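Side-chain contacts in uncharacterized protein (Deinococcus radiodurans, PDB 3GG7), which binds manganese and probably acts as a metal-dependent hydrolase of the TatD family, cleaving ester bonds, although its substrate is not known: residues 20-23 with 24-27; 61-64 with 65-68. All coordinates share one frame; numbering follows the deposited sequence.

Both contacts are local and lie in the first part of a TatD-type TIM barrel, in series along the chain: residues 20-27 come first, on helix 16-25 and its C-terminal end, and residues 61-68 follow in the loop between strand 53-55 and helix 72-77. Strands 4-8, 29-32 and 53-55 form one parallel sheet; contact 1 belongs to the unit joining its first two strands, and contact 2 comes after the third. Their centres are about 31 Å apart and their nearest atoms about 21 Å, so they do not touch. Contact 1 is outer-layer packing, whereas contact 2 carries Glu-62, whose side chain is about 9 Å from the bound manganese.

Contact 1. Residues 20-23 with 24-27; sequences ARAC and EERQ
Glu-24 N donates to Ala-20 O at 3.0 Å and Glu-25 N to Arg-21 O at 2.9 Å, the regular backbone bonds of the last turn of helix 16-25. The next bond is already longer, Arg-26 N to Ala-22 O at 3.3 Å, and Arg-26 N also makes a weak bond to Cys-23 O. At Gln-27 phi turns positive and a Schellman motif closes the helix.

Among side chains, Arg-26 does most. Its CG lies anti to the carbonyl carbon (chi1 -69°), and the chain runs extended to NE past Ala-22, so that NH1 gives a second, weak bond to Ala-22 O at 3.4 Å and touches Ala-22 CB at 3.7 Å. The carbonyl meets the guanidinium at its edge.

Van der Waals contacts come from Glu-25, whose CG lies 3.4 Å from Arg-21 O and whose OE1 rests against Ala-22 CA. Glu-24 bends at chi2 (-56°), and its OE1 hydrogen-bonds to His-52 ND1, a polar anchor outside the two segments.

Trp-210 takes a cation-pi contact from Arg-26 and also touches Ala-22, while helix 16-25 itself bridges parallel strands 4-8 and 29-32 as a beta-alpha-beta crossover.

Contact 2. Residues 61-64 with 65-68; sequences PEVV and SERA
Val-63 O accepts the hydrogen bond that joins the two segments: Arg-67 N donates to it over 2.9 Å, with an N-H...O angle of 152°. The bond overlaps a type I beta turn from Ser-65 to Ala-68, where Ala-68 N bonds to Ser-65 O at 3.2 Å. Val-64 O also comes close to the turn, with Ala-68 CB 3.4 Å away, but its polar partner is Gln-101 NE2 on helix 99-115.

Val-63 is the side chain that both neighbours on the turn pack against. Arg-67 lies beside it, pointing the same way, with Arg-67 CG 4.0 Å from Val-63 CB; Arg-67 CB also rests 3.3 Å from Val-63 O, next to the hydrogen bond. Glu-66 crosses Val-63 obliquely, and Glu-66 CG is likewise 4.0 Å from Val-63 CB. The CG of Glu-66 sits between its backbone N and carbonyl carbon (chi1 68°), and the extended chain beyond brings Glu-66 OE2 alongside Val-63 CG1, 4.0 Å away.

This loop follows strand 53-55 in the TIM barrel of the TatD family and leads on to helix 72-77. Glu-62, partway along the loop, has its side chain about 7 Å from that of His-124, a predicted ligand of a second metal, and its OE1 makes a weak hydrogen bond with O4 of a bound methylpentanediol, probably from the crystallisation liquor.

Beyond its CG, the Arg-67 chain bends at chi2 and chi3, and NE forms a salt bridge with Asp-70. On the buried side, Val-64 packs against Gln-102 and Val-105 of helix 99-115 and against Phe-59.

Contact 1. Residues 20-23 with 24-27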
ATOM      1  N   ALA A  20      -3.512 -14.164   9.624  1.00 22.42           N
ATOM      2  CA  ALA A  20      -2.347 -14.673   8.879  1.00 22.13           C
ATOM      3  C   ALA A  20      -2.483 -16.141   8.514  1.00 22.88           C
ATOM      4  O   ALA A  20      -2.202 -16.526   7.390  1.00 21.94           O
ATOM      5  CB  ALA A  20      -1.066 -14.455   9.681  1.00 22.09           C
ATOM      6  N   ARG A  21      -2.902 -16.976   9.469  1.00 23.15           N
ATOM      7  CA  ARG A  21      -3.160 -18.384   9.203  1.00 24.32           C
ATOM      8  C   ARG A  21      -4.207 -18.579   8.114  1.00 23.43           C
ATOM      9  O   ARG A  21      -4.076 -19.427   7.245  1.00 22.99           O
ATOM     10  CB  ARG A  21      -3.673 -19.078  10.463  1.00 25.49           C
ATOM     11  CG  ARG A  21      -2.649 -19.526  11.421  1.00 30.57           C
ATOM     12  CD  ARG A  21      -3.265 -20.618  12.322  1.00 36.40           C
ATOM     13  NE  ARG A  21      -2.727 -20.556  13.673  1.00 41.49           N
ATOM     14  CZ  ARG A  21      -3.329 -19.994  14.722  1.00 43.66           C
ATOM     15  NH1 ARG A  21      -2.706 -20.012  15.892  1.00 45.27           N
ATOM     16  NH2 ARG A  21      -4.534 -19.417  14.623  1.00 44.20           N
ATOM     17  N   ALA A  22      -5.279 -17.800   8.186  1.00 22.90           N
ATOM     18  CA  ALA A  22      -6.353 -17.886   7.212  1.00 23.31           C
ATOM     19  C   ALA A  22      -5.883 -17.525   5.800  1.00 23.54           C
ATOM     20  O   ALA A  22      -6.350 -18.073   4.805  1.00 23.44           O
ATOM     21  CB  ALA A  22      -7.507 -16.987   7.637  1.00 23.73           C
ATOM     22  N   CYS A  23      -4.957 -16.572   5.723  1.00 22.99           N
ATOM     23  CA  CYS A  23      -4.325 -16.236   4.441  1.00 23.48           C
ATOM     24  C   CYS A  23      -3.479 -17.381   3.910  1.00 23.16           C
ATOM     25  O   CYS A  23      -3.562 -17.746   2.737  1.00 23.06           O
ATOM     26  CB  CYS A  23      -3.489 -14.959   4.563  1.00 23.12           C
ATOM     27  SG  CYS A  23      -4.459 -13.465   4.872  1.00 24.64           S
ATOM     28  N   GLU A  24      -2.685 -18.000   4.775  1.00 23.37           N
ATOM     29  CA  GLU A  24      -1.935 -19.187   4.342  1.00 24.02           C
ATOM     30  C   GLU A  24      -2.803 -20.338   3.877  1.00 24.33           C
ATOM     31  O   GLU A  24      -2.485 -21.009   2.891  1.00 23.83           O
ATOM     32  CB  GLU A  24      -1.029 -19.710   5.432  1.00 25.02           C
ATOM     33  CG  GLU A  24       0.231 -18.972   5.614  1.00 25.02           C
ATOM     34  CD  GLU A  24       1.115 -18.842   4.354  1.00 25.13           C
ATOM     35  OE1 GLU A  24       1.156 -19.686   3.428  1.00 25.11           O
ATOM     36  OE2 GLU A  24       1.776 -17.817   4.343  1.00 23.73           O
ATOM     37  N   GLU A  25      -3.904 -20.597   4.585  1.00 24.58           N
ATOM     38  CA  GLU A  25      -4.816 -21.661   4.175  1.00 25.29           C
ATOM     39  C   GLU A  25      -5.339 -21.419   2.771  1.00 24.93           C
ATOM     40  O   GLU A  25      -5.516 -22.358   1.996  1.00 24.73           O
ATOM     41  CB  GLU A  25      -5.982 -21.801   5.181  1.00 25.71           C
ATOM     42  CG  GLU A  25      -5.567 -22.408   6.526  1.00 27.69           C
ATOM     43  CD  GLU A  25      -6.531 -22.084   7.685  1.00 30.78           C
ATOM     44  OE1 GLU A  25      -7.522 -21.339   7.504  1.00 31.63           O
ATOM     45  OE2 GLU A  25      -6.265 -22.543   8.812  1.00 36.65           O
ATOM     46  N   ARG A  26      -5.562 -20.150   2.431  1.00 23.78           N
ATOM     47  CA  ARG A  26      -6.080 -19.772   1.124  1.00 23.68           C
ATOM     48  C   ARG A  26      -4.986 -19.536   0.098  1.00 23.66           C
ATOM     49  O   ARG A  26      -5.274 -19.237  -1.058  1.00 24.17           O
ATOM     50  CB  ARG A  26      -6.878 -18.474   1.275  1.00 23.66           C
ATOM     51  CG  ARG A  26      -8.168 -18.630   2.060  1.00 24.50           C
ATOM     52  CD  ARG A  26      -8.786 -17.261   2.312  1.00 25.39           C
ATOM     53  NE  ARG A  26     -10.185 -17.381   2.704  1.00 25.78           N
ATOM     54  CZ  ARG A  26     -10.603 -17.723   3.916  1.00 24.92           C
ATOM     55  NH1 ARG A  26      -9.745 -17.970   4.891  1.00 23.83           N
ATOM     56  NH2 ARG A  26     -11.907 -17.814   4.152  1.00 26.39           N
ATOM     57  N   GLN A  27      -3.730 -19.668   0.513  1.00 23.49           N
ATOM     58  CA  GLN A  27      -2.578 -19.264  -0.295  0.50 23.84           C
ATOM     59  C   GLN A  27      -2.796 -17.869  -0.901  1.00 23.33           C
ATOM     60  O   GLN A  27      -2.565 -17.619  -2.096  1.00 23.98           O
ATOM     61  CB  GLN A  27      -2.239 -20.338  -1.328  0.50 24.52           C
ATOM     62  CG  GLN A  27      -2.097 -21.700  -0.653  0.50 26.56           C
ATOM     63  CD  GLN A  27      -0.988 -22.567  -1.205  0.50 30.14           C
ATOM     64  OE1 GLN A  27      -1.208 -23.353  -2.113  0.50 32.47           O
ATOM     65  NE2 GLN A  27       0.212 -22.451  -0.623  0.50 31.74           N
TER

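Contact 2. Residues 61-64 with 65-68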
ATOM      1  N   PRO A  61       1.572   8.436   8.126  1.00 20.19           N
ATOM      2  CA  PRO A  61       1.554   9.881   8.387  1.00 20.20           C
ATOM      3  C   PRO A  61       0.701  10.288   9.588  1.00 20.65           C
ATOM      4  O   PRO A  61       0.986  11.299  10.221  1.00 21.45           O
ATOM      5  CB  PRO A  61       1.032  10.478   7.072  1.00 20.90           C
ATOM      6  CG  PRO A  61       0.479   9.345   6.312  1.00 21.12           C
ATOM      7  CD  PRO A  61       1.224   8.130   6.730  1.00 19.93           C
ATOM      8  N   GLU A  62      -0.316   9.502   9.917  1.00 20.61           N
ATOM      9  CA  GLU A  62      -1.188   9.846  11.029  0.50 22.42           C
ATOM     10  C   GLU A  62      -0.518   9.694  12.388  1.00 22.03           C
ATOM     11  O   GLU A  62      -1.036  10.221  13.376  1.00 23.99           O
ATOM     12  CB  GLU A  62      -2.487   9.040  11.017  0.50 22.92           C
ATOM     13  CG  GLU A  62      -3.430   9.498  12.127  0.50 26.52           C
ATOM     14  CD  GLU A  62      -4.713   8.743  12.207  0.50 31.14           C
ATOM     15  OE1 GLU A  62      -5.104   8.096  11.209  0.50 35.14           O
ATOM     16  OE2 GLU A  62      -5.329   8.818  13.292  0.50 33.04           O
ATOM     17  N   VAL A  63       0.620   9.002  12.468  1.00 21.92           N
ATOM     18  CA  VAL A  63       1.258   8.780  13.770  1.00 21.42           C
ATOM     19  C   VAL A  63       2.661   9.371  13.911  1.00 22.29           C
ATOM     20  O   VAL A  63       3.338   9.143  14.903  1.00 22.18           O
ATOM     21  CB  VAL A  63       1.225   7.282  14.187  1.00 21.57           C
ATOM     22  CG1 VAL A  63      -0.199   6.756  14.146  1.00 23.15           C
ATOM     23  CG2 VAL A  63       2.131   6.416  13.296  1.00 22.44           C
ATOM     24  N   VAL A  64       3.084  10.164  12.932  1.00 22.42           N
ATOM     25  CA  VAL A  64       4.430  10.728  12.960  1.00 22.77           C
ATOM     26  C   VAL A  64       4.732  11.647  14.123  1.00 23.49           C
ATOM     27  O   VAL A  64       5.897  11.707  14.527  1.00 25.38           O
ATOM     28  CB  VAL A  64       4.785  11.473  11.630  1.00 23.46           C
ATOM     29  CG1 VAL A  64       4.796  10.495  10.501  1.00 24.65           C
ATOM     30  CG2 VAL A  64       3.848  12.625  11.413  1.00 23.84           C
ATOM     31  N   SER A  65       3.733  12.346  14.660  1.00 22.86           N
ATOM     32  CA  SER A  65       3.930  13.211  15.825  0.50 23.78           C
ATOM     33  C   SER A  65       3.969  12.362  17.081  1.00 23.31           C
ATOM     34  O   SER A  65       4.924  12.409  17.866  1.00 24.59           O
ATOM     35  CB  SER A  65       2.809  14.254  15.946  0.50 24.33           C
ATOM     36  OG  SER A  65       3.009  15.102  17.072  0.50 26.90           O
ATOM     37  N   GLU A  66       2.941  11.557  17.265  1.00 22.03           N
ATOM     38  CA  GLU A  66       2.838  10.822  18.520  1.00 21.91           C
ATOM     39  C   GLU A  66       3.916   9.759  18.677  1.00 21.18           C
ATOM     40  O   GLU A  66       4.318   9.470  19.793  1.00 22.26           O
ATOM     41  CB  GLU A  66       1.448  10.220  18.703  1.00 22.32           C
ATOM     42  CG  GLU A  66       1.085   9.111  17.740  1.00 23.97           C
ATOM     43  CD  GLU A  66      -0.420   8.951  17.587  1.00 27.69           C
ATOM     44  OE1 GLU A  66      -1.028   8.097  18.275  1.00 27.59           O
ATOM     45  OE2 GLU A  66      -0.986   9.694  16.764  1.00 30.73           O
ATOM     46  N   ARG A  67       4.394   9.222  17.561  1.00 19.65           N
ATOM     47  CA  ARG A  67       5.474   8.210  17.576  1.00 19.53           C
ATOM     48  C   ARG A  67       6.814   8.740  17.025  1.00 19.62           C
ATOM     49  O   ARG A  67       7.664   7.958  16.580  1.00 18.40           O
ATOM     50  CB  ARG A  67       5.057   6.989  16.749  1.00 19.90           C
ATOM     51  CG  ARG A  67       3.720   6.305  17.106  1.00 20.80           C
ATOM     52  CD  ARG A  67       3.677   5.752  18.505  1.00 19.80           C
ATOM     53  NE  ARG A  67       4.816   4.902  18.846  1.00 19.08           N
ATOM     54  CZ  ARG A  67       4.943   4.223  19.979  1.00 19.08           C
ATOM     55  NH1 ARG A  67       3.962   4.182  20.867  1.00 19.00           N
ATOM     56  NH2 ARG A  67       6.074   3.560  20.214  1.00 19.17           N
ATOM     57  N   ALA A  68       7.001  10.065  17.070  1.00 18.84           N
ATOM     58  CA  ALA A  68       8.182  10.712  16.473  1.00 18.45           C
ATOM     59  C   ALA A  68       9.504  10.013  16.834  1.00 19.08           C
ATOM     60  O   ALA A  68      10.354   9.833  15.987  1.00 18.99           O
ATOM     61  CB  ALA A  68       8.236  12.193  16.905  1.00 19.15           C
TER